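Local structure of FMN-binding protein (Syntrophomonas wolfei subsp. wolfei, 3IN6) at residues 22-35 / 46-58. The protein is a flavoprotein that binds flavin mononucleotide (FMN), although the reaction it serves has not been established. Numbering follows the deposited sequence.
Sequences ARSLINANYISTTL and IAVISVLEMIGDD. With FMN (flavin mononucleotide), chain C.
Thr34 and Val48 form a non-hydrogen-bonded antiparallel pair, and Leu35 and Ala47 the next, hydrogen-bonded one, in the beta hairpin 33-38/44-48, while helix 22-28 runs nearly antiparallel (151°) to strand 52-55 at an axis separation of 6.6 Å. The chain between strands 44-48 and 52-55 carries the flavin: Ser50 N donates to FMN N5 and Val51 N to FMN O4, so backbone amides grip the isoalloxazine edge. FMN O2' in turn donates to Val48 O.

Strand 52-55 pairs with strand 59-64 on one edge; toward the helix its backbone is met by side-chain amides. Asn27 OD1 receives Met54 N at 2.6 Å, in the carbonyl plane and on a lone pair. Just past the helix end, Asn29 has positive phi, and its ND2 is shared between Leu52 O (2.8 Å) and Ile26 O (2.7 Å), both close to its amide plane, evidence that the amide's rotation is fixed. Beside these amide contacts, Ile26 CG2 packs on Leu52 CB at 3.9 Å; the CG2 branch, anti to the backbone N, faces Leu52. Leu52 CD1 also meets Thr33 CG2 tip to tip. Selenomethionine Met54, extended through all three torsions, brings SE to 3.6 Å from Arg23 N and sets CE over one guanidinium face.

Arg23 reaches the turn after strand 52-55 by a bend at chi3 (-40°). Its NH1 donates a nearly straight hydrogen bond (N-H...O 171°) to Gly56 O, modelled short at 2.5 Å. Asp57 OD1 accepts from Arg23 NH2 in a salt bridge, the two flat groups markedly inclined to each other; Glu20 also pairs with Arg23, and Arg16 with Asp57. A leucine in place of Arg23 would probably leave Gly56 O without this donor and Asp57 with one cationic partner fewer. A water accepts from Arg23 NH1 and donates to Met54 O, bridging the two.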
loop_
_atom_site.group_PDB
_atom_site.type_symbol
_atom_site.label_atom_id
_atom_site.label_comp_id
_atom_site.label_asym_id
_atom_site.label_seq_id
_atom_site.Cartn_x
_atom_site.Cartn_y
_atom_site.Cartn_z
ATOM N N ALA A 22 -10.403 10.450 7.893
ATOM C CA ALA A 22 -9.463 9.430 8.330
ATOM C C ALA A 22 -10.026 8.660 9.527
ATOM O O ALA A 22 -9.982 7.426 9.551
ATOM C CB ALA A 22 -8.122 10.073 8.688
ATOM N N ARG A 23 -10.558 9.397 10.506
ATOM C CA ARG A 23 -11.137 8.813 11.719
ATOM C C ARG A 23 -12.160 7.767 11.348
ATOM O O ARG A 23 -12.097 6.642 11.836
ATOM C CB ARG A 23 -11.845 9.874 12.593
ATOM C CG ARG A 23 -12.248 9.361 13.968
ATOM C CD ARG A 23 -12.972 10.418 14.846
ATOM N NE ARG A 23 -12.368 11.716 14.687
ATOM C CZ ARG A 23 -11.170 12.021 15.180
ATOM N NH1 ARG A 23 -10.486 11.117 15.870
ATOM N NH2 ARG A 23 -10.667 13.220 14.974
ATOM N N SER A 24 -13.110 8.150 10.499
ATOM C CA SER A 24 -14.178 7.240 10.091
ATOM C C SER A 24 -13.676 5.986 9.392
ATOM O O SER A 24 -14.051 4.876 9.770
ATOM C CB SER A 24 -15.166 7.940 9.170
ATOM O OG SER A 24 -15.954 8.856 9.900
ATOM N N LEU A 25 -12.825 6.169 8.385
ATOM C CA LEU A 25 -12.342 5.045 7.581
ATOM C C LEU A 25 -11.407 4.118 8.366
ATOM O O LEU A 25 -11.476 2.917 8.219
ATOM C CB LEU A 25 -11.682 5.554 6.293
ATOM C CG LEU A 25 -12.631 6.226 5.297
ATOM C CD1 LEU A 25 -11.888 7.034 4.256
ATOM C CD2 LEU A 25 -13.514 5.176 4.634
ATOM N N ILE A 26 -10.514 4.672 9.182
ATOM C CA ILE A 26 -9.638 3.834 9.981
ATOM C C ILE A 26 -10.450 3.023 10.995
ATOM O O ILE A 26 -10.361 1.792 11.042
ATOM C CB ILE A 26 -8.558 4.648 10.722
ATOM C CG1 ILE A 26 -7.548 5.222 9.725
ATOM C CG2 ILE A 26 -7.818 3.766 11.731
ATOM C CD1 ILE A 26 -6.672 4.158 9.037
ATOM N N ASN A 27 -11.275 3.707 11.778
ATOM C CA ASN A 27 -12.006 3.026 12.833
ATOM C C ASN A 27 -13.058 2.017 12.336
ATOM O O ASN A 27 -13.428 1.111 13.084
ATOM C CB ASN A 27 -12.595 4.041 13.814
ATOM C CG ASN A 27 -11.528 4.770 14.606
ATOM O OD1 ASN A 27 -10.368 4.319 14.700
ATOM N ND2 ASN A 27 -11.912 5.893 15.203
ATOM N N ALA A 28 -13.503 2.150 11.086
ATOM C CA ALA A 28 -14.453 1.170 10.498
ATOM C C ALA A 28 -13.801 -0.211 10.313
ATOM O O ALA A 28 -14.484 -1.223 10.280
ATOM C CB ALA A 28 -14.987 1.672 9.164
ATOM N N ASN A 29 -12.475 -0.232 10.193
ATOM C CA ASN A 29 -11.695 -1.469 10.045
ATOM C C ASN A 29 -12.087 -2.284 8.799
ATOM O O ASN A 29 -12.440 -3.451 8.888
ATOM C CB ASN A 29 -11.763 -2.333 11.327
ATOM C CG ASN A 29 -11.004 -1.722 12.516
ATOM O OD1 ASN A 29 -10.835 -2.380 13.532
ATOM N ND2 ASN A 29 -10.532 -0.488 12.383
ATOM N N TYR A 30 -12.024 -1.657 7.631
ATOM C CA TYR A 30 -12.329 -2.373 6.395
ATOM C C TYR A 30 -11.210 -3.362 6.076
ATOM O O TYR A 30 -10.038 -3.133 6.422
ATOM C CB TYR A 30 -12.499 -1.404 5.217
ATOM C CG TYR A 30 -13.752 -0.561 5.271
ATOM C CD1 TYR A 30 -14.975 -1.084 4.882
ATOM C CD2 TYR A 30 -13.705 0.761 5.670
ATOM C CE1 TYR A 30 -16.121 -0.311 4.923
ATOM C CE2 TYR A 30 -14.838 1.540 5.711
ATOM C CZ TYR A 30 -16.043 0.999 5.330
ATOM O OH TYR A 30 -17.167 1.769 5.385
ATOM N N ILE A 31 -11.580 -4.467 5.438
ATOM C CA ILE A 31 -10.622 -5.482 4.995
ATOM C C ILE A 31 -9.596 -4.793 4.097
ATOM O O ILE A 31 -8.389 -5.024 4.211
ATOM C CB ILE A 31 -11.313 -6.600 4.183
ATOM C CG1 ILE A 31 -12.333 -7.355 5.033
ATOM C CG2 ILE A 31 -10.308 -7.610 3.658
ATOM C CD1 ILE A 31 -13.118 -8.421 4.251
ATOM N N SER A 32 -10.092 -3.890 3.250
ATOM C CA SER A 32 -9.265 -3.177 2.291
ATOM C C SER A 32 -8.511 -2.010 2.936
ATOM O O SER A 32 -8.672 -0.852 2.544
ATOM C CB SER A 32 -10.149 -2.678 1.155
ATOM O OG SER A 32 -10.907 -1.586 1.612
ATOM N N THR A 33 -7.704 -2.338 3.941
ATOM C CA THR A 33 -6.869 -1.394 4.652
ATOM C C THR A 33 -5.446 -1.969 4.695
ATOM O O THR A 33 -5.276 -3.141 5.034
ATOM C CB THR A 33 -7.362 -1.223 6.098
ATOM O OG1 THR A 33 -8.731 -0.808 6.095
ATOM C CG2 THR A 33 -6.527 -0.202 6.836
ATOM N N THR A 34 -4.435 -1.150 4.396
ATOM C CA THR A 34 -3.055 -1.617 4.366
ATOM C C THR A 34 -2.086 -0.684 5.073
ATOM O O THR A 34 -2.403 0.496 5.300
ATOM C CB THR A 34 -2.514 -1.744 2.902
ATOM O OG1 THR A 34 -2.397 -0.434 2.304
ATOM C CG2 THR A 34 -3.386 -2.662 2.062
ATOM N N LEU A 35 -0.905 -1.226 5.392
ATOM C CA LEU A 35 0.198 -0.472 6.028
ATOM C C LEU A 35 1.462 -0.760 5.201
ATOM O O LEU A 35 1.904 -1.910 5.085
ATOM C CB LEU A 35 0.387 -0.866 7.501
ATOM C CG LEU A 35 1.634 -0.285 8.226
ATOM C CD1 LEU A 35 1.595 1.238 8.187
ATOM C CD2 LEU A 35 1.731 -0.780 9.703
ATOM N N ILE A 46 4.366 -3.974 1.969
ATOM C CA ILE A 46 2.971 -3.632 2.190
ATOM C C ILE A 46 2.249 -4.892 2.721
ATOM O O ILE A 46 2.538 -6.025 2.307
ATOM C CB ILE A 46 2.296 -3.104 0.936
ATOM C CG1 ILE A 46 0.867 -2.647 1.276
ATOM C CG2 ILE A 46 2.346 -4.143 -0.181
ATOM C CD1 ILE A 46 0.170 -1.935 0.177
ATOM N N ALA A 47 1.337 -4.688 3.663
ATOM C CA ALA A 47 0.600 -5.783 4.266
ATOM C C ALA A 47 -0.803 -5.318 4.613
ATOM O O ALA A 47 -1.024 -4.121 4.889
ATOM C CB ALA A 47 1.328 -6.276 5.533
ATOM N N VAL A 48 -1.751 -6.255 4.582
ATOM C CA VAL A 48 -3.123 -5.971 4.983
ATOM C C VAL A 48 -3.169 -5.903 6.524
ATOM O O VAL A 48 -2.719 -6.831 7.206
ATOM C CB VAL A 48 -4.105 -7.031 4.466
ATOM C CG1 VAL A 48 -5.498 -6.730 4.959
ATOM C CG2 VAL A 48 -4.060 -7.088 2.933
ATOM N N ILE A 49 -3.692 -4.796 7.048
ATOM C CA ILE A 49 -3.752 -4.535 8.491
ATOM C C ILE A 49 -5.038 -3.791 8.832
ATOM O O ILE A 49 -5.144 -2.587 8.542
ATOM C CB ILE A 49 -2.553 -3.632 8.934
ATOM C CG1 ILE A 49 -1.220 -4.279 8.563
ATOM C CG2 ILE A 49 -2.602 -3.345 10.432
ATOM C CD1 ILE A 49 -1.001 -5.708 9.112
ATOM N N SER A 50 -6.006 -4.476 9.440
ATOM C CA SER A 50 -7.273 -3.825 9.782
ATOM C C SER A 50 -7.662 -3.759 11.288
ATOM O O SER A 50 -8.674 -3.118 11.601
ATOM C CB SER A 50 -8.424 -4.454 8.983
ATOM O OG SER A 50 -8.697 -5.769 9.433
ATOM N N VAL A 51 -6.932 -4.407 12.213
ATOM C CA VAL A 51 -7.296 -4.283 13.645
ATOM C C VAL A 51 -6.700 -2.967 14.165
ATOM O O VAL A 51 -5.648 -2.942 14.833
ATOM C CB VAL A 51 -6.855 -5.479 14.491
ATOM C CG1 VAL A 51 -7.354 -5.308 15.935
ATOM C CG2 VAL A 51 -7.407 -6.760 13.908
ATOM N N LEU A 52 -7.400 -1.872 13.854
ATOM C CA LEU A 52 -6.914 -0.503 14.124
ATOM C C LEU A 52 -7.907 0.419 14.802
ATOM O O LEU A 52 -9.127 0.233 14.712
ATOM C CB LEU A 52 -6.624 0.208 12.799
ATOM C CG LEU A 52 -5.632 -0.318 11.788
ATOM C CD1 LEU A 52 -5.648 0.643 10.611
ATOM C CD2 LEU A 52 -4.226 -0.436 12.406
ATOM N N GLU A 53 -7.353 1.476 15.382
ATOM C CA GLU A 53 -8.140 2.531 16.003
ATOM C C GLU A 53 -7.370 3.850 16.043
ATOM O O GLU A 53 -6.184 3.890 16.445
ATOM C CB GLU A 53 -8.556 2.109 17.411
ATOM C CG GLU A 53 -9.495 3.082 18.086
ATOM C CD GLU A 53 -10.070 2.536 19.379
ATOM O OE1 GLU A 53 -10.091 1.305 19.561
ATOM O OE2 GLU A 53 -10.535 3.339 20.196
HETATM N N MSE A 54 -8.020 4.915 15.590
HETATM C CA MSE A 54 -7.460 6.271 15.650
HETATM C C MSE A 54 -8.028 6.945 16.905
HETATM O O MSE A 54 -9.240 6.894 17.153
HETATM C CB MSE A 54 -7.780 7.059 14.388
HETATM C CG MSE A 54 -7.525 8.537 14.475
HETATM SE SE MSE A 54 -7.698 9.277 12.690
HETATM C CE MSE A 54 -7.683 11.190 13.091
ATOM N N ILE A 55 -7.125 7.509 17.708
ATOM C CA ILE A 55 -7.449 8.172 18.973
ATOM C C ILE A 55 -7.035 9.639 18.836
ATOM O O ILE A 55 -5.906 9.941 18.435
ATOM C CB ILE A 55 -6.687 7.498 20.160
ATOM C CG1 ILE A 55 -7.063 6.014 20.268
ATOM C CG2 ILE A 55 -6.960 8.211 21.471
ATOM C CD1 ILE A 55 -6.114 5.199 21.116
ATOM N N GLY A 56 -7.959 10.542 19.145
ATOM C CA GLY A 56 -7.709 11.969 19.030
ATOM C C GLY A 56 -7.491 12.354 17.578
ATOM O O GLY A 56 -8.214 11.888 16.675
ATOM N N ASP A 57 -6.492 13.208 17.375
ATOM C CA ASP A 57 -6.089 13.695 16.068
ATOM C C ASP A 57 -4.648 13.325 15.754
ATOM O O ASP A 57 -4.158 13.648 14.658
ATOM C CB ASP A 57 -6.147 15.230 16.053
ATOM C CG ASP A 57 -7.574 15.788 16.142
ATOM O OD1 ASP A 57 -8.539 15.118 15.720
ATOM O OD2 ASP A 57 -7.726 16.931 16.622
ATOM N N ASP A 58 -3.966 12.673 16.697
ATOM C CA ASP A 58 -2.550 12.390 16.558
ATOM C C ASP A 58 -2.119 10.925 16.720
ATOM O O ASP A 58 -0.946 10.634 16.592
ATOM C CB ASP A 58 -1.785 13.267 17.560
ATOM C CG ASP A 58 -2.328 13.147 18.991
ATOM O OD1 ASP A 58 -2.685 12.033 19.424
ATOM O OD2 ASP A 58 -2.416 14.185 19.688
HETATM N N1 FMN C . -2.034 -8.718 10.901
HETATM C C2 FMN C . -1.748 -7.914 11.989
HETATM O O2 FMN C . -0.704 -8.083 12.628
HETATM N N3 FMN C . -2.641 -6.915 12.361
HETATM C C4 FMN C . -3.822 -6.720 11.659
HETATM O O4 FMN C . -4.599 -5.821 12.025
HETATM C C4A FMN C . -4.117 -7.550 10.566
HETATM N N5 FMN C . -5.295 -7.393 9.842
HETATM C C5A FMN C . -5.592 -8.203 8.752
HETATM C C6 FMN C . -6.785 -8.002 8.043
HETATM C C7 FMN C . -7.095 -8.816 6.951
HETATM C C7M FMN C . -8.379 -8.584 6.212
HETATM C C8 FMN C . -6.210 -9.826 6.548
HETATM C C8M FMN C . -6.520 -10.704 5.363
HETATM C C9 FMN C . -5.013 -10.018 7.252
HETATM C C9A FMN C . -4.695 -9.209 8.367
HETATM N N10 FMN C . -3.503 -9.373 9.089
HETATM C C10 FMN C . -3.218 -8.554 10.186
HETATM C "C1'" FMN C . -2.513 -10.456 8.721
HETATM C "C2'" FMN C . -1.336 -9.938 7.895
HETATM O "O2'" FMN C . -1.794 -9.251 6.750
HETATM C "C3'" FMN C . -0.434 -11.121 7.521
HETATM O "O3'" FMN C . 0.222 -11.569 8.691
HETATM C "C4'" FMN C . 0.593 -10.799 6.430
HETATM O "O4'" FMN C . 1.188 -11.993 5.969
HETATM C "C5'" FMN C . 1.700 -9.885 6.926
HETATM O "O5'" FMN C . 2.560 -9.573 5.857
HETATM P P FMN C . 4.124 -9.228 6.085
HETATM O O1P FMN C . 4.898 -10.454 6.487
HETATM O O2P FMN C . 4.328 -8.170 7.157
HETATM O O3P FMN C . 4.588 -8.796 4.734
HETATM O O HOH W 1 -11.508 8.605 17.229
#